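Local coordinates for Dye-decolorizing peroxidase (Irpex lacteus, PDB 7D8M), which binds heme b and, as a DyP-type peroxidase, probably uses peroxide to oxidise dyes and related substrates, at residues A[197-202]-A[211-216]; A[221-226]-A[429-434]; A[306-311]-A[411-416]. One frame throughout, in Å; residues are numbered along the deposited sequence.

Interaction 1: A[197-202]-A[211-216]; sequences IFTGRS and SWALDG
Arg201 bends at its second torsion (chi2 -58°) and runs extended from there, which carries its guanidinium to the carboxylate of Asp215, whose CG lies anti to its own carbonyl carbon. The two groups meet as a bidentate salt bridge with their planes 21° apart. Arg201 NH2 gives a nearly straight bond of 2.6 Å to the syn side of Asp215 OD2, while Arg201 NE pairs with Asp215 OD1 at a modelled 2.5 Å, a value doubtfully short. Leu214 packs across the arginine at about a right angle, its CD1 3.4 Å from Arg201 NE and over one guanidinium face. Pro8 touches both Arg201 and Asp215. Two type II beta turns, Phe198 to Arg201 and Ala213 to Gly216, are thus fastened to each other within the loop that connects helix 194-197 to strand 217-226. Their backbones add two bonds of 3.0 Å, Thr199 N to Gly216 O and Asp215 N to Thr199 O. Gly200 belongs to the first turn; a CB there would collide with Leu214 CD1 and with the preceding carbonyl. Thr199 OG1 donates to Ala213 O at 2.6 Å. That oxygen also takes the turn's Gly216 N, the two donors arriving from opposite faces of the carbonyl plane. Phe437 of strand 428-438 touches both Thr199 and Ala213.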
loop_
_atom_site.group_PDB
_atom_site.type_symbol
_atom_site.label_atom_id
_atom_site.label_comp_id
_atom_site.label_asym_id
_atom_site.label_seq_id
_atom_site.Cartn_x
_atom_site.Cartn_y
_atom_site.Cartn_z
ATOM N N ILE A 197 -7.162 -8.221 9.044
ATOM C CA ILE A 197 -7.530 -6.987 8.366
ATOM C C ILE A 197 -8.416 -6.106 9.240
ATOM O O ILE A 197 -8.222 -4.889 9.293
ATOM C CB ILE A 197 -8.229 -7.303 7.025
ATOM C CG1 ILE A 197 -7.317 -8.127 6.105
ATOM C CG2 ILE A 197 -8.758 -6.011 6.362
ATOM C CD1 ILE A 197 -5.862 -7.622 5.999
ATOM N N PHE A 198 -9.401 -6.702 9.912
ATOM C CA PHE A 198 -10.440 -5.964 10.620
ATOM C C PHE A 198 -10.247 -6.112 12.123
ATOM O O PHE A 198 -10.258 -7.233 12.646
ATOM C CB PHE A 198 -11.829 -6.462 10.225
ATOM C CG PHE A 198 -12.161 -6.256 8.780
ATOM C CD1 PHE A 198 -12.394 -4.984 8.282
ATOM C CD2 PHE A 198 -12.252 -7.337 7.919
ATOM C CE1 PHE A 198 -12.703 -4.794 6.951
ATOM C CE2 PHE A 198 -12.556 -7.152 6.596
ATOM C CZ PHE A 198 -12.786 -5.876 6.111
ATOM N N THR A 199 -10.099 -4.984 12.811
ATOM C CA THR A 199 -9.978 -5.012 14.261
ATOM C C THR A 199 -11.236 -5.603 14.888
ATOM O O THR A 199 -12.356 -5.350 14.435
ATOM C CB THR A 199 -9.734 -3.600 14.796
ATOM O OG1 THR A 199 -10.748 -2.722 14.289
ATOM C CG2 THR A 199 -8.357 -3.098 14.354
ATOM N N GLY A 200 -11.041 -6.425 15.918
ATOM C CA GLY A 200 -12.135 -7.037 16.632
ATOM C C GLY A 200 -12.663 -8.320 16.037
ATOM O O GLY A 200 -13.464 -8.995 16.692
ATOM N N ARG A 201 -12.244 -8.691 14.826
ATOM C CA ARG A 201 -12.719 -9.913 14.192
ATOM C C ARG A 201 -11.770 -11.078 14.493
ATOM O O ARG A 201 -10.785 -10.940 15.223
ATOM C CB ARG A 201 -12.905 -9.704 12.688
ATOM C CG ARG A 201 -14.065 -8.785 12.328
ATOM C CD ARG A 201 -15.395 -9.310 12.875
ATOM N NE ARG A 201 -16.492 -8.377 12.629
ATOM C CZ ARG A 201 -17.771 -8.640 12.889
ATOM N NH1 ARG A 201 -18.114 -9.810 13.407
ATOM N NH2 ARG A 201 -18.706 -7.733 12.642
ATOM N N SER A 202 -12.069 -12.242 13.910
ATOM C CA SER A 202 -11.490 -13.501 14.376
ATOM C C SER A 202 -9.974 -13.541 14.211
ATOM O O SER A 202 -9.440 -13.247 13.136
ATOM C CB SER A 202 -12.121 -14.680 13.632
ATOM O OG SER A 202 -11.290 -15.828 13.717
ATOM N N SER A 211 -14.761 -2.902 21.922
ATOM C CA SER A 211 -15.914 -3.327 21.135
ATOM C C SER A 211 -16.243 -2.330 20.032
ATOM O O SER A 211 -16.614 -2.732 18.922
ATOM C CB SER A 211 -17.129 -3.515 22.047
ATOM O OG SER A 211 -16.799 -4.272 23.198
ATOM N N TRP A 212 -16.151 -1.028 20.329
ATOM C CA TRP A 212 -16.510 -0.009 19.344
ATOM C C TRP A 212 -15.627 -0.085 18.101
ATOM O O TRP A 212 -16.032 0.368 17.024
ATOM C CB TRP A 212 -16.403 1.381 19.965
ATOM C CG TRP A 212 -14.988 1.784 20.213
ATOM C CD1 TRP A 212 -14.281 1.625 21.372
ATOM C CD2 TRP A 212 -14.088 2.388 19.274
ATOM N NE1 TRP A 212 -13.004 2.106 21.217
ATOM C CE2 TRP A 212 -12.858 2.577 19.937
ATOM C CE3 TRP A 212 -14.200 2.783 17.938
ATOM C CZ2 TRP A 212 -11.752 3.147 19.309
ATOM C CZ3 TRP A 212 -13.097 3.351 17.318
ATOM C CH2 TRP A 212 -11.893 3.527 18.001
ATOM N N ALA A 213 -14.415 -0.625 18.235
ATOM C CA ALA A 213 -13.476 -0.713 17.122
ATOM C C ALA A 213 -13.797 -1.843 16.152
ATOM O O ALA A 213 -13.106 -1.972 15.134
ATOM C CB ALA A 213 -12.053 -0.889 17.656
ATOM N N LEU A 214 -14.816 -2.654 16.439
ATOM C CA LEU A 214 -15.177 -3.767 15.572
ATOM C C LEU A 214 -15.354 -3.315 14.126
ATOM O O LEU A 214 -16.014 -2.307 13.847
ATOM C CB LEU A 214 -16.462 -4.427 16.081
ATOM C CG LEU A 214 -16.868 -5.708 15.348
ATOM C CD1 LEU A 214 -15.840 -6.803 15.573
ATOM C CD2 LEU A 214 -18.251 -6.154 15.803
ATOM N N ASP A 215 -14.730 -4.061 13.210
ATOM C CA ASP A 215 -14.863 -3.872 11.770
ATOM C C ASP A 215 -14.218 -2.583 11.272
ATOM O O ASP A 215 -14.502 -2.142 10.156
ATOM C CB ASP A 215 -16.333 -3.928 11.341
ATOM C CG ASP A 215 -16.904 -5.326 11.421
ATOM O OD1 ASP A 215 -16.121 -6.292 11.343
ATOM O OD2 ASP A 215 -18.139 -5.463 11.558
ATOM N N GLY A 216 -13.355 -1.960 12.073
ATOM C CA GLY A 216 -12.460 -0.937 11.572
ATOM C C GLY A 216 -11.185 -1.556 11.007
ATOM O O GLY A 216 -11.008 -2.771 11.004
#

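Interaction 2: A[221-226]-A[429-434]; sequences FRKLKQ and ISNGGE. With HEM (protoporphyrin IX containing Fe), chain B.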
loop_
_atom_site.group_PDB
_atom_site.type_symbol
_atom_site.label_atom_id
_atom_site.label_comp_id
_atom_site.label_asym_id
_atom_site.label_seq_id
_atom_site.Cartn_x
_atom_site.Cartn_y
_atom_site.Cartn_z
ATOM N N PHE A 221 -1.007 5.665 5.247
ATOM C CA PHE A 221 -0.799 6.460 4.041
ATOM C C PHE A 221 0.660 6.882 3.915
ATOM O O PHE A 221 1.260 7.376 4.878
ATOM C CB PHE A 221 -1.688 7.707 3.998
ATOM C CG PHE A 221 -1.434 8.574 2.787
ATOM C CD1 PHE A 221 -2.141 8.362 1.611
ATOM C CD2 PHE A 221 -0.463 9.575 2.813
ATOM C CE1 PHE A 221 -1.900 9.131 0.491
ATOM C CE2 PHE A 221 -0.210 10.354 1.695
ATOM C CZ PHE A 221 -0.931 10.131 0.527
ATOM N N ARG A 222 1.208 6.719 2.710
ATOM C CA ARG A 222 2.541 7.195 2.368
ATOM C C ARG A 222 2.493 7.841 0.996
ATOM O O ARG A 222 2.028 7.222 0.036
ATOM C CB ARG A 222 3.571 6.049 2.347
ATOM C CG ARG A 222 3.683 5.243 3.616
ATOM C CD ARG A 222 5.165 4.895 3.878
ATOM N NE ARG A 222 5.709 5.934 4.719
ATOM C CZ ARG A 222 6.982 6.250 4.872
ATOM N NH1 ARG A 222 7.967 5.580 4.265
ATOM N NH2 ARG A 222 7.258 7.268 5.673
ATOM N N LYS A 223 2.965 9.076 0.897
ATOM C CA LYS A 223 3.229 9.688 -0.399
ATOM C C LYS A 223 4.640 9.290 -0.828
ATOM O O LYS A 223 5.622 9.785 -0.264
ATOM C CB LYS A 223 3.090 11.203 -0.333
ATOM C CG LYS A 223 3.337 11.867 -1.673
ATOM C CD LYS A 223 3.026 13.359 -1.646
ATOM C CE LYS A 223 3.263 13.987 -3.008
ATOM N NZ LYS A 223 4.721 14.172 -3.277
ATOM N N LEU A 224 4.742 8.409 -1.834
ATOM C CA LEU A 224 6.019 7.837 -2.278
ATOM C C LEU A 224 6.347 8.369 -3.669
ATOM O O LEU A 224 5.785 7.916 -4.671
ATOM C CB LEU A 224 5.964 6.312 -2.257
ATOM C CG LEU A 224 5.630 5.720 -0.881
ATOM C CD1 LEU A 224 5.515 4.210 -0.959
ATOM C CD2 LEU A 224 6.649 6.146 0.192
ATOM N N LYS A 225 7.244 9.350 -3.710
ATOM C CA LYS A 225 7.686 9.952 -4.961
ATOM C C LYS A 225 8.572 8.980 -5.737
ATOM O O LYS A 225 9.402 8.288 -5.150
ATOM C CB LYS A 225 8.452 11.236 -4.656
ATOM C CG LYS A 225 9.098 11.915 -5.843
ATOM C CD LYS A 225 10.078 12.987 -5.350
ATOM C CE LYS A 225 10.015 14.264 -6.181
ATOM N NZ LYS A 225 10.406 15.444 -5.355
ATOM N N GLN A 226 8.402 8.930 -7.060
ATOM C CA GLN A 226 9.117 7.975 -7.905
ATOM C C GLN A 226 9.959 8.693 -8.952
ATOM O O GLN A 226 9.467 9.592 -9.648
ATOM C CB GLN A 226 8.142 7.016 -8.606
ATOM C CG GLN A 226 7.553 5.961 -7.674
ATOM C CD GLN A 226 6.457 5.141 -8.324
ATOM O OE1 GLN A 226 5.271 5.376 -8.086
ATOM N NE2 GLN A 226 6.849 4.161 -9.141
ATOM N N ILE A 429 11.254 7.957 -3.046
ATOM C CA ILE A 429 11.580 8.888 -1.974
ATOM C C ILE A 429 10.309 9.118 -1.180
ATOM O O ILE A 429 9.283 9.513 -1.748
ATOM C CB ILE A 429 12.155 10.204 -2.520
ATOM C CG1 ILE A 429 13.522 9.931 -3.158
ATOM C CG2 ILE A 429 12.305 11.219 -1.412
ATOM C CD1 ILE A 429 14.068 11.084 -3.929
ATOM N N SER A 430 10.365 8.832 0.116
ATOM C CA SER A 430 9.210 9.040 0.980
ATOM C C SER A 430 9.004 10.525 1.221
ATOM O O SER A 430 9.906 11.205 1.718
ATOM C CB SER A 430 9.398 8.319 2.311
ATOM O OG SER A 430 8.315 8.609 3.183
ATOM N N ASN A 431 7.826 11.030 0.856
ATOM C CA ASN A 431 7.400 12.363 1.255
ATOM C C ASN A 431 6.531 12.326 2.502
ATOM O O ASN A 431 5.832 13.303 2.795
ATOM C CB ASN A 431 6.645 13.063 0.113
ATOM C CG ASN A 431 7.511 13.291 -1.126
ATOM O OD1 ASN A 431 7.016 13.253 -2.245
ATOM N ND2 ASN A 431 8.801 13.544 -0.925
ATOM N N GLY A 432 6.528 11.209 3.218
ATOM C CA GLY A 432 5.815 11.117 4.472
ATOM C C GLY A 432 4.330 10.817 4.334
ATOM O O GLY A 432 3.788 10.575 3.256
ATOM N N GLY A 433 3.676 10.814 5.485
ATOM C CA GLY A 433 2.268 10.457 5.566
ATOM C C GLY A 433 1.859 10.341 7.016
ATOM O O GLY A 433 2.468 10.955 7.896
ATOM N N GLU A 434 0.841 9.519 7.260
ATOM C CA GLU A 434 0.330 9.382 8.614
ATOM C C GLU A 434 -0.368 8.035 8.750
ATOM O O GLU A 434 -0.803 7.435 7.764
ATOM C CB GLU A 434 -0.614 10.556 8.953
ATOM C CG GLU A 434 -1.093 10.634 10.398
ATOM C CD GLU A 434 0.048 10.631 11.411
ATOM O OE1 GLU A 434 0.423 11.725 11.902
ATOM O OE2 GLU A 434 0.566 9.526 11.711
HETATM C CHA HEM B . 3.527 -5.751 -4.697
HETATM C CHB HEM B . 5.281 -1.695 -6.696
HETATM C CHC HEM B . 5.556 0.321 -2.282
HETATM C CHD HEM B . 4.282 -3.901 -0.262
HETATM C C1A HEM B . 3.953 -4.831 -5.629
HETATM C C2A HEM B . 3.933 -5.000 -7.070
HETATM C C3A HEM B . 4.407 -3.867 -7.618
HETATM C C4A HEM B . 4.741 -2.954 -6.546
HETATM C CMA HEM B . 4.588 -3.542 -9.112
HETATM C CAA HEM B . 3.431 -6.273 -7.804
HETATM C CBA HEM B . 1.931 -6.171 -8.074
HETATM C CGA HEM B . 1.128 -6.980 -7.074
HETATM O O1A HEM B . 1.594 -8.070 -6.664
HETATM O O2A HEM B . 0.001 -6.548 -6.704
HETATM C C1B HEM B . 5.468 -0.794 -5.675
HETATM C C2B HEM B . 5.860 0.586 -5.850
HETATM C C3B HEM B . 5.947 1.138 -4.624
HETATM C C4B HEM B . 5.596 0.130 -3.649
HETATM C CMB HEM B . 6.151 1.227 -7.238
HETATM C CAB HEM B . 6.298 2.591 -4.219
HETATM C CBB HEM B . 6.225 3.630 -5.058
HETATM C C1C HEM B . 5.307 -0.656 -1.333
HETATM C C2C HEM B . 5.438 -0.523 0.108
HETATM C C3C HEM B . 5.077 -1.695 0.668
HETATM C C4C HEM B . 4.731 -2.606 -0.407
HETATM C CMC HEM B . 5.888 0.785 0.805
HETATM C CAC HEM B . 5.046 -2.116 2.161
HETATM C CBC HEM B . 5.798 -1.525 3.106
HETATM C C1D HEM B . 3.851 -4.721 -1.282
HETATM C C2D HEM B . 3.125 -5.974 -1.149
HETATM C C3D HEM B . 2.925 -6.481 -2.366
HETATM C C4D HEM B . 3.513 -5.569 -3.329
HETATM C CMD HEM B . 2.665 -6.637 0.160
HETATM C CAD HEM B . 2.206 -7.806 -2.690
HETATM C CBD HEM B . 3.240 -8.936 -2.665
HETATM C CGD HEM B . 2.596 -10.290 -2.870
HETATM O O1D HEM B . 3.191 -11.127 -3.598
HETATM O O2D HEM B . 1.486 -10.537 -2.318
HETATM N NA HEM B . 4.458 -3.581 -5.348
HETATM N NB HEM B . 5.312 -1.047 -4.319
HETATM N NC HEM B . 4.886 -1.937 -1.603
HETATM N ND HEM B . 4.058 -4.491 -2.632
HETATM FE FE HEM B . 4.842 -2.796 -3.463
HETATM O O HOH W 1 11.464 14.787 -2.438
#
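Strands 221-226 and 429-434 run antiparallel, their axes 4.6 Å apart at closest approach with 151° between their directions, and Lys225 with Ile429 forms a hydrogen-bonded pair. Lys223 N donates to Gly432 O at 2.9 Å, its O accepts from Asn431 N, and its side chain lies obliquely across Asn431. A bend at the last torsion (chi4 -76°) sets Lys223 NZ 2.7 Å from Asn431 OD1, tilted from the amide carbonyl plane. Asp357 and Glu110 also form salt bridges with this buried ammonium, so an alanine here would probably leave both carboxylates without this counter-charge and Asn431 OD1 without its ammonium donor. Ser430 OG sits over one guanidinium face of Arg222, 3.0 Å from NH2, but at an angle too poor for a bond; Asp104 instead binds both Arg222 NH2 and Ser430 OG. Ser430 OG also accepts from Gly432 N in an ST turn. Leu224 CD2 packs on Ser430 CA, and its other branch, CD1, comes within 3.7 Å of heme CAB. Strand 428-438 edges a four-stranded antiparallel sheet, with 217-226 next in; its 2-3-1-4 order is consistent with the ferredoxin-like fold of DyP-type peroxidases, and Leu224 and Gln226 line the heme pocket.

Interaction 3: A[306-311]-A[411-416]; sequences RCPFTA and FGLDPR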
loop_
_atom_site.group_PDB
_atom_site.type_symbol
_atom_site.label_atom_id
_atom_site.label_comp_id
_atom_site.label_asym_id
_atom_site.label_seq_id
_atom_site.Cartn_x
_atom_site.Cartn_y
_atom_site.Cartn_z
ATOM N N ARG A 306 14.962 -18.533 -10.307
ATOM C CA ARG A 306 13.653 -18.081 -10.778
ATOM C C ARG A 306 13.208 -16.753 -10.163
ATOM O O ARG A 306 12.501 -15.980 -10.830
ATOM C CB ARG A 306 12.585 -19.150 -10.506
ATOM C CG ARG A 306 12.455 -20.201 -11.611
ATOM C CD ARG A 306 13.404 -21.354 -11.352
ATOM N NE ARG A 306 12.858 -22.625 -11.822
ATOM C CZ ARG A 306 13.204 -23.812 -11.339
ATOM N NH1 ARG A 306 14.104 -23.904 -10.365
ATOM N NH2 ARG A 306 12.648 -24.910 -11.836
ATOM N N CYS A 307 13.610 -16.464 -8.915
ATOM C CA CYS A 307 13.261 -15.214 -8.225
ATOM C C CYS A 307 14.254 -14.929 -7.107
ATOM O O CYS A 307 14.425 -15.761 -6.208
ATOM C CB CYS A 307 11.848 -15.260 -7.637
ATOM S SG CYS A 307 11.299 -13.638 -6.942
ATOM N N PRO A 308 14.927 -13.781 -7.123
ATOM C CA PRO A 308 15.891 -13.489 -6.058
ATOM C C PRO A 308 15.183 -13.443 -4.716
ATOM O O PRO A 308 14.010 -13.080 -4.623
ATOM C CB PRO A 308 16.460 -12.119 -6.447
ATOM C CG PRO A 308 16.048 -11.901 -7.879
ATOM C CD PRO A 308 14.780 -12.668 -8.069
ATOM N N PHE A 309 15.899 -13.864 -3.671
ATOM C CA PHE A 309 15.348 -13.804 -2.326
ATOM C C PHE A 309 14.972 -12.385 -1.942
ATOM O O PHE A 309 14.163 -12.188 -1.029
ATOM C CB PHE A 309 16.365 -14.364 -1.327
ATOM C CG PHE A 309 16.617 -15.837 -1.485
ATOM C CD1 PHE A 309 15.598 -16.692 -1.874
ATOM C CD2 PHE A 309 17.877 -16.369 -1.235
ATOM C CE1 PHE A 309 15.823 -18.053 -2.016
ATOM C CE2 PHE A 309 18.112 -17.728 -1.369
ATOM C CZ PHE A 309 17.089 -18.569 -1.765
ATOM N N THR A 310 15.546 -11.398 -2.625
ATOM C CA THR A 310 15.375 -9.992 -2.315
ATOM C C THR A 310 14.410 -9.275 -3.250
ATOM O O THR A 310 14.286 -8.053 -3.150
ATOM C CB THR A 310 16.734 -9.303 -2.371
ATOM O OG1 THR A 310 17.329 -9.589 -3.637
ATOM C CG2 THR A 310 17.638 -9.842 -1.278
ATOM N N ALA A 311 13.769 -9.978 -4.185
ATOM C CA ALA A 311 12.762 -9.334 -5.021
ATOM C C ALA A 311 11.691 -8.701 -4.158
ATOM O O ALA A 311 11.302 -9.242 -3.122
ATOM C CB ALA A 311 12.089 -10.325 -5.967
ATOM N N PHE A 411 21.805 -8.142 -3.077
ATOM C CA PHE A 411 22.434 -9.284 -3.737
ATOM C C PHE A 411 21.387 -10.172 -4.417
ATOM O O PHE A 411 20.176 -10.024 -4.216
ATOM C CB PHE A 411 23.251 -10.112 -2.736
ATOM C CG PHE A 411 24.385 -9.357 -2.090
ATOM C CD1 PHE A 411 25.692 -9.497 -2.563
ATOM C CD2 PHE A 411 24.152 -8.523 -1.002
ATOM C CE1 PHE A 411 26.738 -8.810 -1.972
ATOM C CE2 PHE A 411 25.189 -7.831 -0.407
ATOM C CZ PHE A 411 26.493 -7.976 -0.890
ATOM N N GLY A 412 21.878 -11.101 -5.245
ATOM C CA GLY A 412 21.057 -12.125 -5.865
ATOM C C GLY A 412 20.290 -11.712 -7.106
ATOM O O GLY A 412 19.569 -12.548 -7.674
ATOM N N LEU A 413 20.422 -10.464 -7.555
ATOM C CA LEU A 413 19.637 -10.007 -8.702
ATOM C C LEU A 413 20.136 -10.607 -10.014
ATOM O O LEU A 413 19.343 -10.795 -10.942
ATOM C CB LEU A 413 19.662 -8.487 -8.781
ATOM C CG LEU A 413 19.014 -7.752 -7.609
ATOM C CD1 LEU A 413 19.099 -6.272 -7.878
ATOM C CD2 LEU A 413 17.563 -8.200 -7.435
ATOM N N ASP A 414 21.436 -10.912 -10.110
ATOM C CA ASP A 414 21.992 -11.570 -11.291
ATOM C C ASP A 414 21.772 -13.076 -11.191
ATOM O O ASP A 414 22.350 -13.735 -10.319
ATOM C CB ASP A 414 23.484 -11.249 -11.436
ATOM C CG ASP A 414 24.056 -11.705 -12.771
ATOM O OD1 ASP A 414 23.401 -12.505 -13.462
ATOM O OD2 ASP A 414 25.166 -11.262 -13.133
ATOM N N PRO A 415 20.945 -13.661 -12.062
ATOM C CA PRO A 415 20.641 -15.090 -11.922
ATOM C C PRO A 415 21.843 -15.974 -12.181
ATOM O O PRO A 415 21.830 -17.141 -11.772
ATOM C CB PRO A 415 19.535 -15.325 -12.959
ATOM C CG PRO A 415 19.699 -14.207 -13.953
ATOM C CD PRO A 415 20.254 -13.037 -13.207
ATOM N N ARG A 416 22.884 -15.442 -12.820
ATOM C CA ARG A 416 24.100 -16.182 -13.124
ATOM C C ARG A 416 25.162 -16.016 -12.050
ATOM O O ARG A 416 26.239 -16.601 -12.166
ATOM C CB ARG A 416 24.670 -15.731 -14.476
ATOM C CG ARG A 416 23.630 -15.617 -15.574
ATOM C CD ARG A 416 24.107 -16.208 -16.866
ATOM N NE ARG A 416 24.869 -15.266 -17.679
ATOM C CZ ARG A 416 26.141 -15.441 -18.026
ATOM N NH1 ARG A 416 26.801 -16.516 -17.611
ATOM N NH2 ARG A 416 26.756 -14.538 -18.781
#
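Pro308 and Leu413 meet at about a right angle, the proline ring presenting its CG to the CD2 branch of Leu413 at 4.0 Å. Beside them Thr310 also crosses Leu413 at about a right angle, and the same methyl lies 4.1 Å from Thr310 OG1, so Leu413 CD2 touches both Pro308 and Thr310. The threonine hydroxyl occupies the crowded position between backbone N and carbonyl carbon (chi1 53°), from which it donates to Phe411 O at 2.9 Å. This bond runs nearly along the C=O axis, with 177° at the oxygen, and is the one hydrogen bond joining the two segments. Pro308 CB rests 3.4 Å from Gly412 O, and the positive phi of Gly412 (82°) suits a residue without a side chain. The segment 306-311 is shaped by a type I beta turn from Pro308 to Ala311, closed by Ala311 N to Pro308 O. Arg259 of helix 249-261 touches Pro308 and its NE hydrogen-bonds Leu413 O, while Leu256 and Met260 of that helix pack on Leu413. Phe422 of strand 421-423 also meets Leu413, and Ala311 occupies the N-cap position of helix 312-316, which begins with the axial heme ligand His312.

Overall arrangement
Interactions 1 and 2 follow one another in the chain: the loop fastened by interaction 1 runs straight into strand 217-226, whose later part pairs in interaction 2. Their centres are 27 Å apart and their nearest atoms about 13 Å. Interaction 3 falls within the 202 residues that separate the two strands of interaction 2, and its centre is 27 Å from that of interaction 2. Interactions 1 and 3 lie on opposite sides of the chain's centre, 39 Å between centres. The heme gives a common reference: interaction 2 touches it directly, the Ile197 side chain is about 10 Å from it, and the Thr310 side chain is about 8 Å from that of the axial ligand His312.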